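Local coordinates for protein nicotinate-nucleotide--dimethylbenzimidazole phosphoribosyltransferase (Thermus thermophilus HB8, PDB 1WX1) that probably catalyses transfer of the phosphoribosyl group of nicotinate mononucleotide to 5,6-dimethylbenzimidazole, giving alpha-ribazole 5'-phosphate in the pathway to cobalamin, at residues A[56-67]-A[163-171]; A[68-79]-A[98-108]. All coordinates share one frame; numbering follows the deposited sequence.

Interaction 1: A[56-67]-A[163-171]; sequences HGVVAEGVSAYP and MGIGNTTAA
Two loops that follow neighbouring parallel strands, 47-54 and 157-163, meet where H56 and V59 of the first pack on I165, G166 and N167 of the second. The H56 imidazole lies against the start of helix 167-179: CA of N167 sits 3.6 Å above one face, near the rim, and the A170 methyl comes obliquely to within 3.6 Å of H56 ND1. With CG anti to the carbonyl carbon (chi1 -59°), the H56 ring reaches E229, whose carboxylate takes a hydrogen bond from NE2 and another from ND2 of N167; D162 also holds that amide.

G166, at the N-cap position, is the third residue of a type II turn from G164 to N167, closed by N167 N bonding to G164 O; its phi is positive (88°), and a side chain here would clash with V59 CG1. I165 packs against V59 and residues 64-67, its CG2 3.3 Å from Y66 O and 3.5 Å from S64 OG. S64 OG accepts from the backbone N of Y66, an ST turn. One water bridges H56 N and I165 O, 2.8 Å from each; a second joins the T168 and T169 hydroxyls and reaches V63 O weakly.

The side chain of N167 is about 9 Å from that of E304, the predicted proton acceptor. Loops at the C-terminal ends of parallel strands typically edge the active site in Rossmann-like folds.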
ATOM      1  N   HIS A  56       9.063 -10.898  28.201  1.00 16.12           N
ATOM      2  CA  HIS A  56       9.814 -12.128  27.978  1.00 17.08           C
ATOM      3  C   HIS A  56      11.036 -12.276  28.882  1.00 16.81           C
ATOM      4  O   HIS A  56      11.858 -11.365  28.978  1.00 16.23           O
ATOM      5  CB  HIS A  56      10.266 -12.162  26.516  1.00 14.66           C
ATOM      6  CG  HIS A  56       9.139 -12.102  25.537  1.00 17.51           C
ATOM      7  ND1 HIS A  56       8.675 -13.212  24.861  1.00 18.70           N
ATOM      8  CD2 HIS A  56       8.353 -11.071  25.138  1.00 17.97           C
ATOM      9  CE1 HIS A  56       7.657 -12.871  24.096  1.00 20.19           C
ATOM     10  NE2 HIS A  56       7.441 -11.573  24.246  1.00 18.94           N
ATOM     11  N   GLY A  57      11.158 -13.430  29.532  1.00 16.02           N
ATOM     12  CA  GLY A  57      12.297 -13.665  30.399  1.00 17.18           C
ATOM     13  C   GLY A  57      13.594 -13.767  29.613  1.00 17.85           C
ATOM     14  O   GLY A  57      14.677 -13.570  30.165  1.00 19.19           O
ATOM     15  N   VAL A  58      13.490 -14.058  28.319  1.00 15.39           N
ATOM     16  CA  VAL A  58      14.678 -14.198  27.479  1.00 15.35           C
ATOM     17  C   VAL A  58      15.472 -12.895  27.325  1.00 15.63           C
ATOM     18  O   VAL A  58      16.589 -12.905  26.810  1.00 16.36           O
ATOM     19  CB  VAL A  58      14.312 -14.783  26.079  1.00 16.14           C
ATOM     20  CG1 VAL A  58      13.676 -13.724  25.204  1.00 16.40           C
ATOM     21  CG2 VAL A  58      15.556 -15.382  25.417  1.00 17.89           C
ATOM     22  N   VAL A  59      14.913 -11.776  27.781  1.00 15.63           N
ATOM     23  CA  VAL A  59      15.637 -10.514  27.688  1.00 17.37           C
ATOM     24  C   VAL A  59      16.918 -10.614  28.509  1.00 17.28           C
ATOM     25  O   VAL A  59      17.856  -9.849  28.305  1.00 17.78           O
ATOM     26  CB  VAL A  59      14.819  -9.315  28.223  1.00 19.38           C
ATOM     27  CG1 VAL A  59      13.608  -9.066  27.329  1.00 20.97           C
ATOM     28  CG2 VAL A  59      14.392  -9.577  29.662  1.00 24.52           C
ATOM     29  N   ALA A  60      16.952 -11.564  29.437  1.00 17.34           N
ATOM     30  CA  ALA A  60      18.123 -11.749  30.284  1.00 18.72           C
ATOM     31  C   ALA A  60      19.320 -12.258  29.477  1.00 20.18           C
ATOM     32  O   ALA A  60      20.456 -12.224  29.954  1.00 19.74           O
ATOM     33  CB  ALA A  60      17.800 -12.718  31.417  1.00 16.74           C
ATOM     34  N   GLU A  61      19.060 -12.725  28.258  1.00 18.81           N
ATOM     35  CA  GLU A  61      20.115 -13.233  27.384  1.00 19.49           C
ATOM     36  C   GLU A  61      20.741 -12.126  26.533  1.00 19.57           C
ATOM     37  O   GLU A  61      21.570 -12.397  25.658  1.00 18.31           O
ATOM     38  CB  GLU A  61      19.560 -14.319  26.457  1.00 20.64           C
ATOM     39  CG  GLU A  61      19.030 -15.564  27.162  1.00 22.36           C
ATOM     40  CD  GLU A  61      20.088 -16.264  27.998  1.00 25.71           C
ATOM     41  OE1 GLU A  61      21.233 -16.386  27.522  1.00 30.67           O
ATOM     42  OE2 GLU A  61      19.774 -16.703  29.123  1.00 25.66           O
ATOM     43  N   GLY A  62      20.331 -10.886  26.779  1.00 19.04           N
ATOM     44  CA  GLY A  62      20.872  -9.761  26.035  1.00 19.90           C
ATOM     45  C   GLY A  62      20.524  -9.805  24.558  1.00 22.25           C
ATOM     46  O   GLY A  62      21.385  -9.591  23.701  1.00 23.12           O
ATOM     47  N   VAL A  63      19.258 -10.071  24.257  1.00 22.67           N
ATOM     48  CA  VAL A  63      18.809 -10.160  22.873  1.00 24.13           C
ATOM     49  C   VAL A  63      18.129  -8.889  22.375  1.00 25.28           C
ATOM     50  O   VAL A  63      17.674  -8.836  21.233  1.00 27.69           O
ATOM     51  CB  VAL A  63      17.841 -11.346  22.684  1.00 23.73           C
ATOM     52  CG1 VAL A  63      18.539 -12.640  23.064  1.00 24.04           C
ATOM     53  CG2 VAL A  63      16.588 -11.146  23.537  1.00 24.40           C
ATOM     54  N   SER A  64      18.063  -7.871  23.227  1.00 25.76           N
ATOM     55  CA  SER A  64      17.441  -6.605  22.862  1.00 27.18           C
ATOM     56  C   SER A  64      18.184  -5.407  23.445  1.00 28.21           C
ATOM     57  O   SER A  64      18.677  -5.458  24.574  1.00 28.70           O
ATOM     58  CB  SER A  64      15.989  -6.575  23.343  1.00 27.57           C
ATOM     59  OG  SER A  64      15.387  -5.328  23.044  1.00 29.83           O
ATOM     60  N   ALA A  65      18.243  -4.322  22.676  1.00 28.16           N
ATOM     61  CA  ALA A  65      18.910  -3.098  23.113  1.00 29.65           C
ATOM     62  C   ALA A  65      18.007  -2.295  24.043  1.00 29.96           C
ATOM     63  O   ALA A  65      18.470  -1.413  24.768  1.00 31.43           O
ATOM     64  CB  ALA A  65      19.290  -2.249  21.903  1.00 32.29           C
ATOM     65  N   TYR A  66      16.716  -2.605  24.024  1.00 27.72           N
ATOM     66  CA  TYR A  66      15.750  -1.902  24.859  1.00 26.07           C
ATOM     67  C   TYR A  66      15.464  -2.629  26.167  1.00 24.63           C
ATOM     68  O   TYR A  66      15.376  -3.852  26.198  1.00 23.72           O
ATOM     69  CB  TYR A  66      14.438  -1.727  24.092  1.00 29.95           C
ATOM     70  CG  TYR A  66      14.541  -0.800  22.909  1.00 34.37           C
ATOM     71  CD1 TYR A  66      14.576   0.583  23.085  1.00 36.89           C
ATOM     72  CD2 TYR A  66      14.621  -1.304  21.611  1.00 37.24           C
ATOM     73  CE1 TYR A  66      14.684   1.446  21.996  1.00 39.53           C
ATOM     74  CE2 TYR A  66      14.731  -0.451  20.515  1.00 40.28           C
ATOM     75  CZ  TYR A  66      14.762   0.921  20.715  1.00 40.52           C
ATOM     76  OH  TYR A  66      14.869   1.769  19.637  1.00 43.29           O
ATOM     77  N   PRO A  67      15.318  -1.875  27.269  1.00 24.73           N
ATOM     78  CA  PRO A  67      15.032  -2.467  28.577  1.00 24.03           C
ATOM     79  C   PRO A  67      13.600  -3.005  28.597  1.00 23.66           C
ATOM     80  O   PRO A  67      12.721  -2.471  27.922  1.00 21.77           O
ATOM     81  CB  PRO A  67      15.234  -1.299  29.535  1.00 25.50           C
ATOM     82  CG  PRO A  67      14.812  -0.119  28.706  1.00 24.86           C
ATOM     83  CD  PRO A  67      15.472  -0.413  27.379  1.00 25.19           C
ATOM     84  N   MET A 163       3.456  -6.531  21.044  1.00 15.96           N
ATOM     85  CA  MET A 163       4.272  -5.586  21.792  1.00 16.18           C
ATOM     86  C   MET A 163       4.906  -6.393  22.907  1.00 17.00           C
ATOM     87  O   MET A 163       4.219  -6.892  23.799  1.00 17.37           O
ATOM     88  CB  MET A 163       3.447  -4.436  22.367  1.00 17.40           C
ATOM     89  CG  MET A 163       4.300  -3.368  23.086  1.00 20.28           C
ATOM     90  SD  MET A 163       5.591  -2.579  22.049  1.00 23.25           S
ATOM     91  CE  MET A 163       7.090  -2.889  23.021  1.00 22.06           C
ATOM     92  N   GLY A 164       6.222  -6.542  22.835  1.00 16.09           N
ATOM     93  CA  GLY A 164       6.928  -7.295  23.851  1.00 17.34           C
ATOM     94  C   GLY A 164       8.417  -7.282  23.577  1.00 17.17           C
ATOM     95  O   GLY A 164       8.870  -7.857  22.594  1.00 16.80           O
ATOM     96  N   ILE A 165       9.176  -6.616  24.440  1.00 17.54           N
ATOM     97  CA  ILE A 165      10.623  -6.550  24.275  1.00 16.40           C
ATOM     98  C   ILE A 165      11.175  -7.970  24.321  1.00 15.76           C
ATOM     99  O   ILE A 165      10.877  -8.730  25.239  1.00 15.27           O
ATOM    100  CB  ILE A 165      11.274  -5.698  25.393  1.00 16.98           C
ATOM    101  CG1 ILE A 165      10.788  -4.247  25.291  1.00 15.66           C
ATOM    102  CG2 ILE A 165      12.791  -5.758  25.283  1.00 14.16           C
ATOM    103  CD1 ILE A 165      11.033  -3.606  23.937  1.00 17.02           C
ATOM    104  N   GLY A 166      11.959  -8.321  23.307  1.00 17.75           N
ATOM    105  CA  GLY A 166      12.536  -9.650  23.228  1.00 18.71           C
ATOM    106  C   GLY A 166      11.642 -10.665  22.536  1.00 19.95           C
ATOM    107  O   GLY A 166      12.003 -11.837  22.435  1.00 20.89           O
ATOM    108  N   ASN A 167      10.492 -10.237  22.025  1.00 18.42           N
ATOM    109  CA  ASN A 167       9.610 -11.213  21.402  1.00 18.10           C
ATOM    110  C   ASN A 167      10.040 -11.743  20.030  1.00 18.17           C
ATOM    111  O   ASN A 167       9.486 -12.728  19.551  1.00 18.39           O
ATOM    112  CB  ASN A 167       8.161 -10.693  21.375  1.00 17.35           C
ATOM    113  CG  ASN A 167       7.911  -9.659  20.304  1.00 15.45           C
ATOM    114  OD1 ASN A 167       8.818  -9.227  19.597  1.00 16.45           O
ATOM    115  ND2 ASN A 167       6.653  -9.254  20.178  1.00 18.14           N
ATOM    116  N   THR A 168      11.037 -11.125  19.400  1.00 17.08           N
ATOM    117  CA  THR A 168      11.483 -11.640  18.110  1.00 19.46           C
ATOM    118  C   THR A 168      12.276 -12.928  18.350  1.00 17.80           C
ATOM    119  O   THR A 168      12.380 -13.778  17.472  1.00 17.64           O
ATOM    120  CB  THR A 168      12.351 -10.615  17.337  1.00 21.06           C
ATOM    121  OG1 THR A 168      13.576 -10.390  18.037  1.00 26.30           O
ATOM    122  CG2 THR A 168      11.605  -9.297  17.194  1.00 25.18           C
ATOM    123  N   THR A 169      12.827 -13.080  19.551  1.00 17.77           N
ATOM    124  CA  THR A 169      13.562 -14.291  19.869  1.00 15.87           C
ATOM    125  C   THR A 169      12.545 -15.398  20.128  1.00 16.89           C
ATOM    126  O   THR A 169      12.695 -16.515  19.634  1.00 17.15           O
ATOM    127  CB  THR A 169      14.473 -14.098  21.104  1.00 18.32           C
ATOM    128  OG1 THR A 169      15.478 -13.129  20.796  1.00 19.41           O
ATOM    129  CG2 THR A 169      15.160 -15.405  21.478  1.00 17.90           C
ATOM    130  N   ALA A 170      11.501 -15.081  20.892  1.00 14.67           N
ATOM    131  CA  ALA A 170      10.450 -16.055  21.178  1.00 14.94           C
ATOM    132  C   ALA A 170       9.751 -16.428  19.865  1.00 15.75           C
ATOM    133  O   ALA A 170       9.381 -17.584  19.662  1.00 15.74           O
ATOM    134  CB  ALA A 170       9.430 -15.472  22.164  1.00 14.13           C
ATOM    135  N   ALA A 171       9.572 -15.446  18.984  1.00 13.75           N
ATOM    136  CA  ALA A 171       8.924 -15.694  17.697  1.00 15.12           C
ATOM    137  C   ALA A 171       9.797 -16.614  16.839  1.00 15.96           C
ATOM    138  O   ALA A 171       9.284 -17.483  16.134  1.00 15.93           O
ATOM    139  CB  ALA A 171       8.673 -14.380  16.971  1.00 13.90           C
TER
HETATM  140  O   HOH W   1      10.227  -8.330  27.975  1.00 17.29           O
HETATM  141  O   HOH W   2      14.834 -10.570  20.624  1.00 21.78           O

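Interaction 2: A[68-79]-A[98-108]; sequences QEVTRQMVLNFL and VLDVGVVGELP
The backbone O of E106 is gripped by two nitrogens of R72, NE at 2.8 Å and NH2 at 3.0 Å. Both donors lie on one side of the guanidinium, and the oxygen is almost in its plane. NE approaches tilted 30° from the carbonyl plane, whereas NH2 lies nearly along the C=O direction, though its bond is bent. The arginine chain is extended from CG to NE, with CG anti to the backbone N (chi1 176°), which carries it along the loop: R72 CB meets V103 CG1 at 3.5 Å, and CD passes V104 O at 3.4 Å. A methionine in place of R72 would probably leave the E106 carbonyl without both these donors and the loop less firmly held to the helix.

Past the arginine, toward the C-terminal end of the helix, V75 CG1 packs on L107 CD1 at 3.8 Å, and L76 CD2 touches both L107 and P108. Further along, V98 CG2 touches both F78 CB and L79 CD2, and the side chain of F78 is about 4 Å from that of E304, the predicted proton acceptor. D100 OD2 accepts from V103 N at 2.8 Å, an Asx motif.

Helix 70-79 thus runs roughly antiparallel to strand 98-100, their axes 9.9 Å apart at closest, covering the sheet at strands 47-54, 94-100 and 113-115, with the second subunit packed against V70, Q73 and N77.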
ATOM      1  N   GLN A  68      13.379  -4.055  29.380  1.00 22.23           N
ATOM      2  CA  GLN A  68      12.079  -4.700  29.485  1.00 21.77           C
ATOM      3  C   GLN A  68      10.917  -3.752  29.779  1.00 21.12           C
ATOM      4  O   GLN A  68       9.801  -3.967  29.292  1.00 19.11           O
ATOM      5  CB  GLN A  68      12.142  -5.781  30.569  1.00 22.27           C
ATOM      6  CG  GLN A  68      10.894  -6.624  30.665  1.00 23.55           C
ATOM      7  CD  GLN A  68      11.139  -7.917  31.413  1.00 24.27           C
ATOM      8  OE1 GLN A  68      11.354  -7.916  32.623  1.00 23.14           O
ATOM      9  NE2 GLN A  68      11.118  -9.030  30.690  1.00 21.27           N
ATOM     10  N   GLU A  69      11.184  -2.711  30.563  1.00 19.54           N
ATOM     11  CA  GLU A  69      10.170  -1.739  30.953  1.00 20.07           C
ATOM     12  C   GLU A  69       9.459  -1.093  29.773  1.00 18.87           C
ATOM     13  O   GLU A  69       8.351  -0.598  29.923  1.00 18.98           O
ATOM     14  CB  GLU A  69      10.804  -0.615  31.798  1.00 24.38           C
ATOM     15  CG  GLU A  69      11.894   0.148  31.085  1.00 30.91           C
ATOM     16  CD  GLU A  69      12.670   1.098  31.971  1.00 36.85           C
ATOM     17  OE1 GLU A  69      12.043   1.953  32.646  1.00 42.46           O
ATOM     18  OE2 GLU A  69      13.910   0.989  31.984  1.00 41.81           O
ATOM     19  N   VAL A  70      10.100  -1.087  28.609  1.00 16.26           N
ATOM     20  CA  VAL A  70       9.518  -0.478  27.415  1.00 17.45           C
ATOM     21  C   VAL A  70       8.187  -1.104  26.986  1.00 17.63           C
ATOM     22  O   VAL A  70       7.327  -0.419  26.434  1.00 18.43           O
ATOM     23  CB  VAL A  70      10.520  -0.518  26.236  1.00 18.64           C
ATOM     24  CG1 VAL A  70       9.847  -0.033  24.954  1.00 20.81           C
ATOM     25  CG2 VAL A  70      11.723   0.377  26.556  1.00 19.00           C
ATOM     26  N   THR A  71       8.003  -2.392  27.255  1.00 16.23           N
ATOM     27  CA  THR A  71       6.745  -3.049  26.889  1.00 16.03           C
ATOM     28  C   THR A  71       5.578  -2.345  27.583  1.00 16.04           C
ATOM     29  O   THR A  71       4.617  -1.926  26.938  1.00 14.48           O
ATOM     30  CB  THR A  71       6.736  -4.535  27.302  1.00 16.30           C
ATOM     31  OG1 THR A  71       7.851  -5.203  26.700  1.00 15.23           O
ATOM     32  CG2 THR A  71       5.447  -5.207  26.849  1.00 15.99           C
ATOM     33  N   ARG A  72       5.667  -2.217  28.901  1.00 16.15           N
ATOM     34  CA  ARG A  72       4.616  -1.559  29.662  1.00 15.95           C
ATOM     35  C   ARG A  72       4.454  -0.092  29.263  1.00 16.20           C
ATOM     36  O   ARG A  72       3.333   0.408  29.137  1.00 16.18           O
ATOM     37  CB  ARG A  72       4.909  -1.651  31.160  1.00 17.27           C
ATOM     38  CG  ARG A  72       3.898  -0.906  32.011  1.00 19.74           C
ATOM     39  CD  ARG A  72       4.092  -1.154  33.501  1.00 21.59           C
ATOM     40  NE  ARG A  72       3.142  -0.352  34.262  1.00 24.34           N
ATOM     41  CZ  ARG A  72       3.258   0.957  34.457  1.00 26.56           C
ATOM     42  NH1 ARG A  72       4.295   1.619  33.960  1.00 27.27           N
ATOM     43  NH2 ARG A  72       2.318   1.613  35.119  1.00 27.60           N
ATOM     44  N   GLN A  73       5.570   0.597  29.074  1.00 16.59           N
ATOM     45  CA  GLN A  73       5.527   2.002  28.692  1.00 17.19           C
ATOM     46  C   GLN A  73       4.868   2.162  27.325  1.00 16.99           C
ATOM     47  O   GLN A  73       4.119   3.107  27.100  1.00 17.10           O
ATOM     48  CB  GLN A  73       6.938   2.581  28.669  1.00 17.64           C
ATOM     49  CG  GLN A  73       7.668   2.448  29.999  1.00 20.58           C
ATOM     50  CD  GLN A  73       9.107   2.887  29.905  1.00 20.25           C
ATOM     51  OE1 GLN A  73       9.738   2.756  28.857  1.00 21.53           O
ATOM     52  NE2 GLN A  73       9.645   3.397  31.010  1.00 23.56           N
ATOM     53  N   MET A  74       5.131   1.230  26.414  1.00 15.72           N
ATOM     54  CA  MET A  74       4.529   1.312  25.091  1.00 16.38           C
ATOM     55  C   MET A  74       3.037   1.023  25.157  1.00 16.39           C
ATOM     56  O   MET A  74       2.266   1.593  24.391  1.00 15.35           O
ATOM     57  CB  MET A  74       5.230   0.363  24.114  1.00 15.60           C
ATOM     58  CG  MET A  74       6.538   0.929  23.576  1.00 17.53           C
ATOM     59  SD  MET A  74       6.292   2.503  22.696  1.00 20.48           S
ATOM     60  CE  MET A  74       5.232   1.964  21.334  1.00 20.61           C
ATOM     61  N   VAL A  75       2.624   0.143  26.068  1.00 16.82           N
ATOM     62  CA  VAL A  75       1.201  -0.137  26.215  1.00 16.77           C
ATOM     63  C   VAL A  75       0.516   1.161  26.628  1.00 17.08           C
ATOM     64  O   VAL A  75      -0.537   1.515  26.101  1.00 16.15           O
ATOM     65  CB  VAL A  75       0.924  -1.217  27.282  1.00 16.76           C
ATOM     66  CG1 VAL A  75      -0.562  -1.214  27.653  1.00 16.53           C
ATOM     67  CG2 VAL A  75       1.304  -2.588  26.730  1.00 16.36           C
ATOM     68  N   LEU A  76       1.121   1.874  27.573  1.00 16.59           N
ATOM     69  CA  LEU A  76       0.559   3.141  28.017  1.00 17.82           C
ATOM     70  C   LEU A  76       0.524   4.110  26.833  1.00 16.59           C
ATOM     71  O   LEU A  76      -0.424   4.871  26.677  1.00 18.85           O
ATOM     72  CB  LEU A  76       1.397   3.721  29.160  1.00 17.45           C
ATOM     73  CG  LEU A  76       1.296   2.938  30.473  1.00 17.79           C
ATOM     74  CD1 LEU A  76       2.270   3.521  31.492  1.00 20.86           C
ATOM     75  CD2 LEU A  76      -0.129   2.997  31.003  1.00 18.61           C
ATOM     76  N   ASN A  77       1.560   4.063  25.999  1.00 16.40           N
ATOM     77  CA  ASN A  77       1.642   4.926  24.819  1.00 17.86           C
ATOM     78  C   ASN A  77       0.451   4.601  23.910  1.00 18.14           C
ATOM     79  O   ASN A  77      -0.184   5.511  23.371  1.00 18.68           O
ATOM     80  CB  ASN A  77       2.968   4.674  24.079  1.00 18.37           C
ATOM     81  CG  ASN A  77       3.335   5.795  23.101  1.00 20.99           C
ATOM     82  OD1 ASN A  77       4.236   5.632  22.266  1.00 23.51           O
ATOM     83  ND2 ASN A  77       2.658   6.931  23.210  1.00 15.65           N
ATOM     84  N   PHE A  78       0.151   3.309  23.748  1.00 17.29           N
ATOM     85  CA  PHE A  78      -0.984   2.868  22.924  1.00 16.99           C
ATOM     86  C   PHE A  78      -2.277   3.471  23.463  1.00 18.88           C
ATOM     87  O   PHE A  78      -3.100   3.976  22.703  1.00 18.37           O
ATOM     88  CB  PHE A  78      -1.158   1.339  22.957  1.00 16.52           C
ATOM     89  CG  PHE A  78      -0.029   0.560  22.332  1.00 16.35           C
ATOM     90  CD1 PHE A  78       0.230  -0.749  22.745  1.00 17.79           C
ATOM     91  CD2 PHE A  78       0.783   1.129  21.355  1.00 17.11           C
ATOM     92  CE1 PHE A  78       1.279  -1.482  22.188  1.00 16.81           C
ATOM     93  CE2 PHE A  78       1.833   0.403  20.791  1.00 18.58           C
ATOM     94  CZ  PHE A  78       2.085  -0.901  21.218  1.00 17.28           C
ATOM     95  N   LEU A  79      -2.458   3.399  24.779  1.00 18.41           N
ATOM     96  CA  LEU A  79      -3.670   3.916  25.405  1.00 20.30           C
ATOM     97  C   LEU A  79      -3.773   5.436  25.330  1.00 21.55           C
ATOM     98  O   LEU A  79      -4.859   5.998  25.457  1.00 22.73           O
ATOM     99  CB  LEU A  79      -3.748   3.459  26.868  1.00 20.29           C
ATOM    100  CG  LEU A  79      -3.730   1.940  27.087  1.00 22.30           C
ATOM    101  CD1 LEU A  79      -3.856   1.640  28.580  1.00 20.80           C
ATOM    102  CD2 LEU A  79      -4.871   1.283  26.311  1.00 20.51           C
ATOM    103  N   VAL A  98      -6.114  -3.112  22.966  1.00 15.52           N
ATOM    104  CA  VAL A  98      -4.876  -3.599  23.562  1.00 14.15           C
ATOM    105  C   VAL A  98      -5.219  -4.717  24.541  1.00 14.46           C
ATOM    106  O   VAL A  98      -6.190  -4.625  25.286  1.00 14.38           O
ATOM    107  CB  VAL A  98      -4.129  -2.474  24.320  1.00 14.47           C
ATOM    108  CG1 VAL A  98      -2.813  -3.008  24.880  1.00 15.35           C
ATOM    109  CG2 VAL A  98      -3.852  -1.307  23.375  1.00 16.04           C
ATOM    110  N   LEU A  99      -4.421  -5.777  24.522  1.00 13.27           N
ATOM    111  CA  LEU A  99      -4.640  -6.912  25.401  1.00 13.57           C
ATOM    112  C   LEU A  99      -3.376  -7.205  26.197  1.00 13.88           C
ATOM    113  O   LEU A  99      -2.320  -7.473  25.623  1.00 14.01           O
ATOM    114  CB  LEU A  99      -5.021  -8.148  24.578  1.00 13.45           C
ATOM    115  CG  LEU A  99      -4.988  -9.509  25.285  1.00 14.95           C
ATOM    116  CD1 LEU A  99      -6.096  -9.575  26.327  1.00 13.90           C
ATOM    117  CD2 LEU A  99      -5.164 -10.632  24.258  1.00 13.16           C
ATOM    118  N   ASP A 100      -3.478  -7.127  27.517  1.00 13.69           N
ATOM    119  CA  ASP A 100      -2.339  -7.434  28.374  1.00 15.16           C
ATOM    120  C   ASP A 100      -2.487  -8.879  28.832  1.00 14.53           C
ATOM    121  O   ASP A 100      -3.396  -9.196  29.596  1.00 15.26           O
ATOM    122  CB  ASP A 100      -2.306  -6.525  29.611  1.00 15.06           C
ATOM    123  CG  ASP A 100      -1.279  -6.989  30.657  1.00 17.83           C
ATOM    124  OD1 ASP A 100      -1.380  -6.564  31.827  1.00 16.33           O
ATOM    125  OD2 ASP A 100      -0.370  -7.776  30.309  1.00 15.02           O
ATOM    126  N   VAL A 101      -1.619  -9.759  28.342  1.00 14.97           N
ATOM    127  CA  VAL A 101      -1.659 -11.151  28.774  1.00 15.01           C
ATOM    128  C   VAL A 101      -0.413 -11.485  29.586  1.00 14.96           C
ATOM    129  O   VAL A 101      -0.282 -12.599  30.083  1.00 15.98           O
ATOM    130  CB  VAL A 101      -1.746 -12.160  27.589  1.00 16.21           C
ATOM    131  CG1 VAL A 101      -3.174 -12.228  27.070  1.00 17.72           C
ATOM    132  CG2 VAL A 101      -0.769 -11.775  26.482  1.00 12.68           C
ATOM    133  N   GLY A 102       0.500 -10.525  29.735  1.00 15.66           N
ATOM    134  CA  GLY A 102       1.705 -10.819  30.498  1.00 14.54           C
ATOM    135  C   GLY A 102       2.750  -9.729  30.655  1.00 16.31           C
ATOM    136  O   GLY A 102       3.950 -10.013  30.712  1.00 16.07           O
ATOM    137  N   VAL A 103       2.312  -8.480  30.727  1.00 15.61           N
ATOM    138  CA  VAL A 103       3.240  -7.374  30.892  1.00 16.33           C
ATOM    139  C   VAL A 103       3.664  -7.277  32.360  1.00 17.43           C
ATOM    140  O   VAL A 103       2.863  -7.530  33.258  1.00 16.37           O
ATOM    141  CB  VAL A 103       2.579  -6.034  30.480  1.00 19.10           C
ATOM    142  CG1 VAL A 103       3.480  -4.876  30.858  1.00 19.52           C
ATOM    143  CG2 VAL A 103       2.311  -6.026  28.959  1.00 16.79           C
ATOM    144  N   VAL A 104       4.925  -6.935  32.610  1.00 17.43           N
ATOM    145  CA  VAL A 104       5.384  -6.773  33.991  1.00 17.70           C
ATOM    146  C   VAL A 104       4.874  -5.415  34.480  1.00 17.44           C
ATOM    147  O   VAL A 104       5.032  -4.406  33.792  1.00 17.85           O
ATOM    148  CB  VAL A 104       6.932  -6.791  34.089  1.00 18.00           C
ATOM    149  CG1 VAL A 104       7.377  -6.361  35.478  1.00 18.42           C
ATOM    150  CG2 VAL A 104       7.456  -8.185  33.792  1.00 17.50           C
ATOM    151  N   GLY A 105       4.247  -5.387  35.652  1.00 19.77           N
ATOM    152  CA  GLY A 105       3.752  -4.124  36.178  1.00 19.96           C
ATOM    153  C   GLY A 105       2.255  -3.949  36.009  1.00 22.42           C
ATOM    154  O   GLY A 105       1.629  -4.642  35.211  1.00 22.42           O
ATOM    155  N   GLU A 106       1.676  -3.006  36.745  1.00 23.55           N
ATOM    156  CA  GLU A 106       0.236  -2.774  36.675  1.00 24.44           C
ATOM    157  C   GLU A 106      -0.175  -1.752  35.626  1.00 22.49           C
ATOM    158  O   GLU A 106       0.586  -0.844  35.282  1.00 22.55           O
ATOM    159  CB  GLU A 106      -0.292  -2.325  38.040  1.00 29.35           C
ATOM    160  CG  GLU A 106       0.102  -3.229  39.185  1.00 35.43           C
ATOM    161  CD  GLU A 106      -0.578  -2.840  40.480  1.00 41.15           C
ATOM    162  OE1 GLU A 106      -0.769  -1.624  40.708  1.00 42.16           O
ATOM    163  OE2 GLU A 106      -0.911  -3.751  41.272  1.00 44.74           O
ATOM    164  N   LEU A 107      -1.397  -1.907  35.126  1.00 20.77           N
ATOM    165  CA  LEU A 107      -1.944  -1.000  34.126  1.00 19.98           C
ATOM    166  C   LEU A 107      -3.289  -0.482  34.624  1.00 19.79           C
ATOM    167  O   LEU A 107      -3.981  -1.165  35.371  1.00 19.66           O
ATOM    168  CB  LEU A 107      -2.136  -1.730  32.791  1.00 16.63           C
ATOM    169  CG  LEU A 107      -0.878  -2.131  32.008  1.00 19.43           C
ATOM    170  CD1 LEU A 107      -1.252  -3.076  30.873  1.00 17.13           C
ATOM    171  CD2 LEU A 107      -0.200  -0.888  31.453  1.00 17.60           C
ATOM    172  N   PRO A 108      -3.674   0.737  34.217  1.00 20.83           N
ATOM    173  CA  PRO A 108      -4.956   1.302  34.652  1.00 21.26           C
ATOM    174  C   PRO A 108      -6.122   0.752  33.835  1.00 21.42           C
ATOM    175  O   PRO A 108      -5.939   0.347  32.690  1.00 19.89           O
ATOM    176  CB  PRO A 108      -4.764   2.794  34.418  1.00 21.74           C
ATOM    177  CG  PRO A 108      -3.938   2.805  33.145  1.00 22.85           C
ATOM    178  CD  PRO A 108      -2.913   1.710  33.408  1.00 20.44           C
TER

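How the interactions relate
From the N terminus the chain leaves strand 47-54, passes through loop 56-67 and runs directly into helix 70-79. Interaction 2 closes first, when strand 94-100 and the loop after it return to that helix. The chain then adds strand 113-115 and helix 133-152, and only after strand 157-163 does 163-171 come back to 56-67. Interaction 2 is therefore nested inside the longer loop closed by interaction 1. Their centres lie about 15 Å apart, and they touch: T71 OG1 probably hydrogen-bonds to I165 N, and M74 packs on M163. Together they join one helix to loops from three strands of the parallel sheet, beside the second subunit.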